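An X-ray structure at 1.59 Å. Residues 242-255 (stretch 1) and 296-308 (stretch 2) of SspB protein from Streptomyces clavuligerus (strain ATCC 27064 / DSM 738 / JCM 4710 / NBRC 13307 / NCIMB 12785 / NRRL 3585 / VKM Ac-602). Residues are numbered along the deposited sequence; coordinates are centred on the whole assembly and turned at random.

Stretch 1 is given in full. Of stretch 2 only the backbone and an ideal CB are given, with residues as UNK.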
ATOM      1  N   ALA B 242      14.225  17.831 -18.860  1.00 11.19           N
ATOM      2  CA  ALA B 242      14.806  18.925 -19.610  1.00 12.78           C
ATOM      3  C   ALA B 242      15.640  19.851 -18.717  1.00 11.50           C
ATOM      4  O   ALA B 242      16.705  20.330 -19.103  1.00 14.71           O
ATOM      5  CB  ALA B 242      13.702  19.681 -20.335  1.00 11.26           C
ATOM      6  N   ALA B 243      15.117  20.099 -17.510  1.00 10.22           N
ATOM      7  CA  ALA B 243      15.739  20.962 -16.515  1.00 13.17           C
ATOM      8  C   ALA B 243      17.142  20.521 -16.052  1.00 14.14           C
ATOM      9  O   ALA B 243      17.875  21.310 -15.521  1.00 17.78           O
ATOM     10  CB  ALA B 243      14.818  21.150 -15.325  1.00 11.75           C
ATOM     11  N   ARG B 244      17.460  19.248 -16.253  1.00 11.31           N
ATOM     12  CA  ARG B 244      18.770  18.748 -15.927  1.00 12.21           C
ATOM     13  C   ARG B 244      19.840  19.497 -16.714  1.00 15.84           C
ATOM     14  O   ARG B 244      20.934  19.626 -16.225  1.00 18.37           O
ATOM     15  CB  ARG B 244      18.854  17.255 -16.273  1.00 13.23           C
ATOM     16  CG  ARG B 244      17.936  16.419 -15.420  1.00 10.67           C
ATOM     17  CD  ARG B 244      18.097  14.953 -15.842  1.00 14.34           C
ATOM     18  NE  ARG B 244      17.163  14.066 -15.102  1.00 12.27           N
ATOM     19  CZ  ARG B 244      17.285  12.750 -14.996  1.00 14.08           C
ATOM     20  NH1 ARG B 244      18.262  12.053 -15.632  1.00 14.83           N
ATOM     21  NH2 ARG B 244      16.373  12.084 -14.244  1.00 13.04           N
ATOM     22  N   THR B 245      19.509  19.997 -17.905  1.00 18.30           N
ATOM     23  CA  THR B 245      20.540  20.573 -18.778  1.00 20.84           C
ATOM     24  C   THR B 245      20.220  22.026 -19.152  1.00 20.37           C
ATOM     25  O   THR B 245      21.039  22.721 -19.741  1.00 28.15           O
ATOM     26  CB  THR B 245      20.781  19.734 -20.046  1.00 22.05           C
ATOM     27  OG1 THR B 245      19.550  19.586 -20.755  1.00 21.78           O
ATOM     28  CG2 THR B 245      21.323  18.364 -19.705  1.00 20.66           C
ATOM     29  N   THR B 246      19.027  22.510 -18.822  1.00 18.27           N
ATOM     30  CA  THR B 246      18.792  23.940 -19.084  1.00 23.18           C
ATOM     31  C   THR B 246      17.908  24.636 -18.079  1.00 24.42           C
ATOM     32  O   THR B 246      16.988  24.038 -17.524  1.00 20.46           O
ATOM     33  CB  THR B 246      18.308  24.230 -20.519  1.00 22.70           C
ATOM     34  OG1 THR B 246      18.230  25.656 -20.709  1.00 23.91           O
ATOM     35  CG2 THR B 246      16.978  23.610 -20.825  1.00 24.30           C
ATOM     36  N   ARG B 247      18.179  25.916 -17.886  1.00 20.50           N
ATOM     37  CA  ARG B 247      17.534  26.732 -16.871  1.00 27.37           C
ATOM     38  C   ARG B 247      16.641  27.778 -17.566  1.00 23.94           C
ATOM     39  O   ARG B 247      15.984  28.631 -16.923  1.00 24.78           O
ATOM     40  CB  ARG B 247      18.647  27.425 -16.056  1.00 34.68           C
ATOM     41  CG  ARG B 247      18.223  27.951 -14.704  1.00 44.18           C
ATOM     42  CD  ARG B 247      19.325  28.760 -14.022  1.00 42.24           C
ATOM     43  NE  ARG B 247      20.625  28.083 -14.061  1.00 52.88           N
ATOM     44  CZ  ARG B 247      21.049  27.166 -13.179  1.00 55.25           C
ATOM     45  NH1 ARG B 247      20.283  26.788 -12.157  1.00 53.31           N
ATOM     46  NH2 ARG B 247      22.254  26.624 -13.322  1.00 46.72           N
ATOM     47  N   ASN B 248      16.623  27.716 -18.880  1.00 22.23           N
ATOM     48  CA  ASN B 248      16.054  28.777 -19.702  1.00 23.44           C
ATOM     49  C   ASN B 248      15.008  28.246 -20.659  1.00 19.55           C
ATOM     50  O   ASN B 248      14.815  27.014 -20.760  1.00 17.22           O
ATOM     51  CB  ASN B 248      17.164  29.441 -20.529  1.00 28.85           C
ATOM     52  CG  ASN B 248      18.233  30.111 -19.667  1.00 32.53           C
ATOM     53  OD1 ASN B 248      17.924  30.897 -18.762  1.00 34.78           O
ATOM     54  ND2 ASN B 248      19.506  29.804 -19.956  1.00 27.16           N
ATOM     55  N   ALA B 249      14.365  29.139 -21.409  1.00 18.61           N
ATOM     56  CA  ALA B 249      13.479  28.737 -22.498  1.00 14.79           C
ATOM     57  C   ALA B 249      14.233  27.778 -23.387  1.00 15.46           C
ATOM     58  O   ALA B 249      15.440  27.935 -23.597  1.00 18.01           O
ATOM     59  CB  ALA B 249      13.046  29.936 -23.324  1.00 15.90           C
ATOM     60  N   GLY B 250      13.528  26.785 -23.893  1.00 15.61           N
ATOM     61  CA  GLY B 250      14.170  25.794 -24.760  1.00 14.04           C
ATOM     62  C   GLY B 250      13.183  24.766 -25.282  1.00 16.38           C
ATOM     63  O   GLY B 250      11.984  25.031 -25.434  1.00 15.29           O
ATOM     64  N   SER B 251      13.715  23.598 -25.619  1.00 15.79           N
ATOM     65  CA  SER B 251      12.906  22.522 -26.167  1.00 15.57           C
ATOM     66  C   SER B 251      13.633  21.207 -25.976  1.00 15.26           C
ATOM     67  O   SER B 251      14.848  21.178 -25.745  1.00 17.18           O
ATOM     68  CB  SER B 251      12.611  22.752 -27.653  1.00 16.32           C
ATOM     69  OG  SER B 251      13.819  22.657 -28.402  1.00 20.24           O
ATOM     70  N   ILE B 252      12.877  20.130 -26.072  1.00 13.61           N
ATOM     71  CA  ILE B 252      13.428  18.774 -26.069  1.00 12.56           C
ATOM     72  C   ILE B 252      12.530  17.887 -26.934  1.00 14.05           C
ATOM     73  O   ILE B 252      11.311  17.996 -26.893  1.00 13.21           O
ATOM     74  CB  ILE B 252      13.501  18.185 -24.616  1.00 14.55           C
ATOM     75  CG1 ILE B 252      14.055  16.754 -24.633  1.00 15.27           C
ATOM     76  CG2 ILE B 252      12.154  18.247 -23.937  1.00 16.49           C
ATOM     77  CD1 ILE B 252      14.597  16.307 -23.264  1.00 13.30           C
ATOM     78  N   SER B 253      13.153  17.040 -27.743  1.00 14.65           N
ATOM     79  CA  SER B 253      12.403  16.310 -28.738  1.00 15.80           C
ATOM     80  C   SER B 253      11.627  15.178 -28.091  1.00 14.75           C
ATOM     81  O   SER B 253      12.039  14.660 -27.032  1.00 13.22           O
ATOM     82  CB  SER B 253      13.387  15.742 -29.776  1.00 14.89           C
ATOM     83  OG  SER B 253      14.219  14.740 -29.191  1.00 17.22           O
ATOM     84  N   LEU B 254      10.484  14.835 -28.676  1.00 13.81           N
ATOM     85  CA  LEU B 254       9.716  13.676 -28.224  1.00 13.87           C
ATOM     86  C   LEU B 254      10.544  12.386 -28.331  1.00 15.27           C
ATOM     87  O   LEU B 254      10.410  11.507 -27.497  1.00 13.61           O
ATOM     88  CB  LEU B 254       8.383  13.542 -28.943  1.00 19.47           C
ATOM     89  CG  LEU B 254       7.172  14.252 -28.331  1.00 20.21           C
ATOM     90  CD1 LEU B 254       6.658  13.398 -27.150  1.00 24.02           C
ATOM     91  CD2 LEU B 254       7.502  15.651 -27.835  1.00 24.78           C
ATOM     92  N   ALA B 255      11.362  12.264 -29.365  1.00 15.43           N
ATOM     93  CA  ALA B 255      12.191  11.064 -29.523  1.00 16.55           C
ATOM     94  C   ALA B 255      13.129  10.877 -28.332  1.00 16.34           C
ATOM     95  O   ALA B 255      13.288   9.735 -27.845  1.00 15.50           O
ATOM     96  CB  ALA B 255      13.021  11.188 -30.822  1.00 18.16           C
ATOM     97  N   UNK B 296      10.755  16.616 -39.556  1.00 41.58           N
ATOM     98  CA  UNK B 296       9.485  17.028 -39.020  1.00 39.45           C
ATOM     99  C   UNK B 296       9.405  16.016 -37.887  1.00 43.40           C
ATOM    100  O   UNK B 296       8.718  14.987 -37.973  1.00 52.77           O
ATOM    101  CB  UNK B 296       8.319  16.998 -40.011  1.00 39.45           C
ATOM    102  N   UNK B 297      10.213  16.279 -36.866  1.00 28.27           N
ATOM    103  CA  UNK B 297      10.137  15.569 -35.604  1.00 27.95           C
ATOM    104  C   UNK B 297       9.499  16.522 -34.602  1.00 24.84           C
ATOM    105  O   UNK B 297       9.655  17.720 -34.752  1.00 23.98           O
ATOM    106  CB  UNK B 297      11.513  15.090 -35.137  1.00 27.95           C
ATOM    107  N   UNK B 298       8.753  16.011 -33.621  1.00 20.54           N
ATOM    108  CA  UNK B 298       8.086  16.881 -32.684  1.00 19.94           C
ATOM    109  C   UNK B 298       8.957  17.124 -31.478  1.00 19.69           C
ATOM    110  O   UNK B 298       9.681  16.249 -31.033  1.00 17.88           O
ATOM    111  CB  UNK B 298       6.739  16.291 -32.262  1.00 19.94           C
ATOM    112  N   UNK B 299       8.824  18.313 -30.929  1.00 14.06           N
ATOM    113  CA  UNK B 299       9.458  18.688 -29.693  1.00 13.58           C
ATOM    114  C   UNK B 299       8.464  19.353 -28.761  1.00 14.86           C
ATOM    115  O   UNK B 299       7.460  20.007 -29.186  1.00 15.33           O
ATOM    116  CB  UNK B 299      10.646  19.614 -29.961  1.00 13.58           C
ATOM    117  N   UNK B 300       8.770  19.207 -27.478  1.00 12.82           N
ATOM    118  CA  UNK B 300       8.136  20.037 -26.448  1.00 13.51           C
ATOM    119  C   UNK B 300       8.929  21.324 -26.269  1.00 14.23           C
ATOM    120  O   UNK B 300      10.158  21.298 -26.050  1.00 11.60           O
ATOM    121  CB  UNK B 300       8.035  19.282 -25.121  1.00 13.51           C
ATOM    122  N   UNK B 301       8.250  22.472 -26.406  1.00 13.17           N
ATOM    123  CA  UNK B 301       8.892  23.742 -26.188  1.00 13.22           C
ATOM    124  C   UNK B 301       8.395  24.375 -24.897  1.00 13.39           C
ATOM    125  O   UNK B 301       7.227  24.164 -24.492  1.00 12.93           O
ATOM    126  CB  UNK B 301       8.648  24.675 -27.376  1.00 13.22           C
ATOM    127  N   UNK B 302       9.258  25.166 -24.275  1.00 12.10           N
ATOM    128  CA  UNK B 302       8.895  25.918 -23.080  1.00 11.78           C
ATOM    129  C   UNK B 302       9.501  27.339 -23.137  1.00 13.08           C
ATOM    130  O   UNK B 302      10.689  27.479 -23.484  1.00 15.02           O
ATOM    131  CB  UNK B 302       9.367  25.180 -21.826  1.00 11.78           C
ATOM    132  N   UNK B 303       8.679  28.363 -22.839  1.00 14.53           N
ATOM    133  CA  UNK B 303       9.078  29.786 -23.081  1.00 15.62           C
ATOM    134  C   UNK B 303       9.820  30.333 -21.866  1.00 18.41           C
ATOM    135  O   UNK B 303      10.244  31.504 -21.851  1.00 18.51           O
ATOM    136  CB  UNK B 303       7.857  30.659 -23.378  1.00 15.62           C
ATOM    137  N   UNK B 304       9.958  29.494 -20.824  1.00 14.95           N
ATOM    138  CA  UNK B 304      10.763  29.870 -19.668  1.00 20.37           C
ATOM    139  C   UNK B 304      11.344  28.631 -19.050  1.00 15.82           C
ATOM    140  O   UNK B 304      11.150  27.533 -19.589  1.00 15.10           O
ATOM    141  CB  UNK B 304       9.939  30.649 -18.641  1.00 20.37           C
ATOM    142  N   UNK B 305      12.124  28.786 -17.986  1.00 16.10           N
ATOM    143  CA  UNK B 305      12.898  27.685 -17.397  1.00 17.68           C
ATOM    144  C   UNK B 305      12.014  26.484 -17.115  1.00 15.04           C
ATOM    145  O   UNK B 305      10.963  26.611 -16.477  1.00 14.50           O
ATOM    146  CB  UNK B 305      13.584  28.139 -16.107  1.00 17.68           C
ATOM    147  N   UNK B 306      12.447  25.300 -17.511  1.00 13.65           N
ATOM    148  CA  UNK B 306      11.546  24.151 -17.368  1.00 12.94           C
ATOM    149  C   UNK B 306      11.358  23.627 -15.943  1.00 13.66           C
ATOM    150  O   UNK B 306      10.320  22.963 -15.666  1.00 10.34           O
ATOM    151  CB  UNK B 306      12.066  23.006 -18.239  1.00 12.94           C
ATOM    152  N   UNK B 307      12.311  23.826 -15.063  1.00 11.50           N
ATOM    153  CA  UNK B 307      12.128  23.368 -13.705  1.00 13.49           C
ATOM    154  C   UNK B 307      10.934  24.021 -13.029  1.00 12.79           C
ATOM    155  O   UNK B 307      10.127  23.307 -12.381  1.00 10.26           O
ATOM    156  CB  UNK B 307      13.396  23.634 -12.892  1.00 13.49           C
ATOM    157  N   UNK B 308      10.786  25.355 -13.143  1.00 12.98           N
ATOM    158  CA  UNK B 308       9.675  26.022 -12.465  1.00 12.53           C
ATOM    159  C   UNK B 308       8.378  25.593 -13.117  1.00 12.58           C
ATOM    160  O   UNK B 308       7.311  25.485 -12.422  1.00  9.96           O
ATOM    161  CB  UNK B 308       9.827  27.544 -12.509  1.00 12.53           C
TER

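Stretch 1 sets no limit at position 296, which lies in a loop and follows a cis peptide bond. It is Gly-296. At 297 the CB points toward stretch 1 but is more than 5.5 Å from it, so a long polar side chain could reach the end of the strand. Gln-297 does so: its OE1 lies 3.2 Å from Ser-253 CB, and one water links OE1 to Ala-255 N.

At 298 the CB points sideways, 4.4 Å from Leu-254 CG; aliphatic or long polar chains fit. Arg-298 lays its CB there and sends its guanidinium to partners elsewhere in the structure, while its O accepts from Leu-254 N at 2.9 Å.

Positions 299 to 302 pair antiparallel with 253 to 250, and their CBs alternate between faces. Position 299 is a non-hydrogen-bonded pair with Ser-253, their CA atoms a typical 3.9 Å apart, on the face carrying Ser-251 and Ser-253. The neighbouring hydroxyls make a polar residue such as serine or threonine one suitable choice among several. Ser-299 OG shares a water with Ser-251 OG, 2.8 Å and 2.9 Å from it respectively.

At 300 the CB turns to the face of Ile-252, near Leu-254 CD2, so an aliphatic residue is expected. Leu-300 brings its CB 4.3 Å from Ile-252 CG2, and its N donates to Ile-252 O at 2.9 Å. Position 301 returns to the serine face opposite Ser-251, where threonine, serine or valine would suit; Thr-301 sets CG2 3.8 Å from Ser-251 CB.

Position 302 faces the space left by Gly-250, which has no side chain, with Ala-242 and Thr-246 beyond; a large apolar group could fill it. Phe-302 does, placing one ring face over Gly-250 C and its CZ 3.9 Å from Ala-242 CB. Thr-246 CG2 and Asn-248 O lie at the ring edge.

Positions 303 and 304 point away, so small polar residues are among many that would serve: Thr-303 and Ser-304. At 305 an ideal CB would lie 2.6 Å from Arg-247 O, a clash that leaves glycine as the natural choice. Gly-305 occupies the N-cap position.

Position 306 opens the helix, its CB 4.3 Å from Ala-242 CB; a compact apolar residue fits, and proline is at home in a first turn. Pro-306 packs CG 3.7 Å from Ala-243 CA. At 307 the CB lies beside Ala-243 CB, inviting an apolar group. Phe-307 CB lies 3.7 Å from Ala-243 CB, which also sits at the edge of its ring. Position 308 is out of reach: Asp-308.

Stretch 2 296-308: GQRSLTFTSGPFD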
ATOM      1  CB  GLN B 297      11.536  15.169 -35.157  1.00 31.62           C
ATOM      2  CG  GLN B 297      12.455  16.350 -34.928  1.00 40.26           C
ATOM      3  CD  GLN B 297      13.397  16.146 -33.751  1.00 54.87           C
ATOM      4  OE1 GLN B 297      13.220  15.216 -32.938  1.00 64.48           O
ATOM      5  NE2 GLN B 297      14.397  17.026 -33.635  1.00 53.66           N
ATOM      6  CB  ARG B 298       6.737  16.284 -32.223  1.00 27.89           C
ATOM      7  CG  ARG B 298       5.682  16.282 -33.312  1.00 36.83           C
ATOM      8  CD  ARG B 298       4.344  16.865 -32.873  1.00 37.30           C
ATOM      9  NE  ARG B 298       3.568  15.873 -32.158  1.00 33.49           N
ATOM     10  CZ  ARG B 298       2.383  16.068 -31.565  1.00 35.45           C
ATOM     11  NH1 ARG B 298       1.757  17.257 -31.560  1.00 32.37           N
ATOM     12  NH2 ARG B 298       1.820  15.048 -30.942  1.00 35.22           N
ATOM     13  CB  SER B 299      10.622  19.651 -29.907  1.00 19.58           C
ATOM     14  OG  SER B 299      11.658  19.000 -30.633  1.00 17.65           O
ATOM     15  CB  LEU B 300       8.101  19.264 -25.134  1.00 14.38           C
ATOM     16  CG  LEU B 300       7.740  20.011 -23.830  1.00 13.16           C
ATOM     17  CD1 LEU B 300       6.267  20.412 -23.852  1.00 15.80           C
ATOM     18  CD2 LEU B 300       8.063  19.112 -22.617  1.00 12.87           C
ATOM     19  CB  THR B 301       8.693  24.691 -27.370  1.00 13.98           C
ATOM     20  OG1 THR B 301       7.321  25.119 -27.434  1.00 15.76           O
ATOM     21  CG2 THR B 301       9.163  23.988 -28.664  1.00 11.13           C
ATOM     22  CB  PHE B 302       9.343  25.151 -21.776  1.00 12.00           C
ATOM     23  CG  PHE B 302      10.671  24.384 -21.936  1.00 12.50           C
ATOM     24  CD1 PHE B 302      10.657  23.063 -22.444  1.00 12.88           C
ATOM     25  CD2 PHE B 302      11.902  24.970 -21.617  1.00 13.72           C
ATOM     26  CE1 PHE B 302      11.861  22.394 -22.631  1.00 14.18           C
ATOM     27  CE2 PHE B 302      13.094  24.258 -21.812  1.00 13.90           C
ATOM     28  CZ  PHE B 302      13.061  22.975 -22.309  1.00 14.43           C
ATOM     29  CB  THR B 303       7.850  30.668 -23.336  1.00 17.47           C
ATOM     30  OG1 THR B 303       6.921  30.552 -22.222  1.00 17.95           O
ATOM     31  CG2 THR B 303       7.161  30.320 -24.649  1.00 18.69           C
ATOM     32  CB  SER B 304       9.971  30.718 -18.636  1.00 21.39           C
ATOM     33  OG  SER B 304       8.918  29.971 -18.020  1.00 20.76           O
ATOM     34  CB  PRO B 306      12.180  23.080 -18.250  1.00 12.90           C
ATOM     35  CG  PRO B 306      13.634  23.473 -18.301  1.00 12.46           C
ATOM     36  CD  PRO B 306      13.608  24.988 -18.346  1.00 12.82           C
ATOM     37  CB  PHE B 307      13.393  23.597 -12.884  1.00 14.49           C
ATOM     38  CG  PHE B 307      13.340  22.975 -11.526  1.00 12.41           C
ATOM     39  CD1 PHE B 307      13.742  21.652 -11.380  1.00 15.31           C
ATOM     40  CD2 PHE B 307      12.870  23.690 -10.424  1.00 13.59           C
ATOM     41  CE1 PHE B 307      13.723  21.035 -10.123  1.00 14.54           C
ATOM     42  CE2 PHE B 307      12.862  23.128  -9.146  1.00 12.88           C
ATOM     43  CZ  PHE B 307      13.279  21.780  -8.996  1.00 12.83           C
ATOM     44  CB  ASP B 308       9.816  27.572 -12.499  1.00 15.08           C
ATOM     45  CG  ASP B 308      10.928  28.077 -11.584  1.00 20.67           C
ATOM     46  OD1 ASP B 308      11.382  27.336 -10.681  1.00 20.14           O
ATOM     47  OD2 ASP B 308      11.368  29.229 -11.757  1.00 23.54           O
TER
HETATM   48  O   HOH W   1      14.823  25.284 -15.074  1.00 24.75           O
HETATM   49  O   HOH W   2      14.065  19.923 -29.449  1.00 24.76           O
HETATM   50  O   HOH W   3      15.787  13.933 -31.158  1.00 20.24           O
HETATM   51  O   HOH W   4      10.997  13.744 -31.825  1.00 16.17           O
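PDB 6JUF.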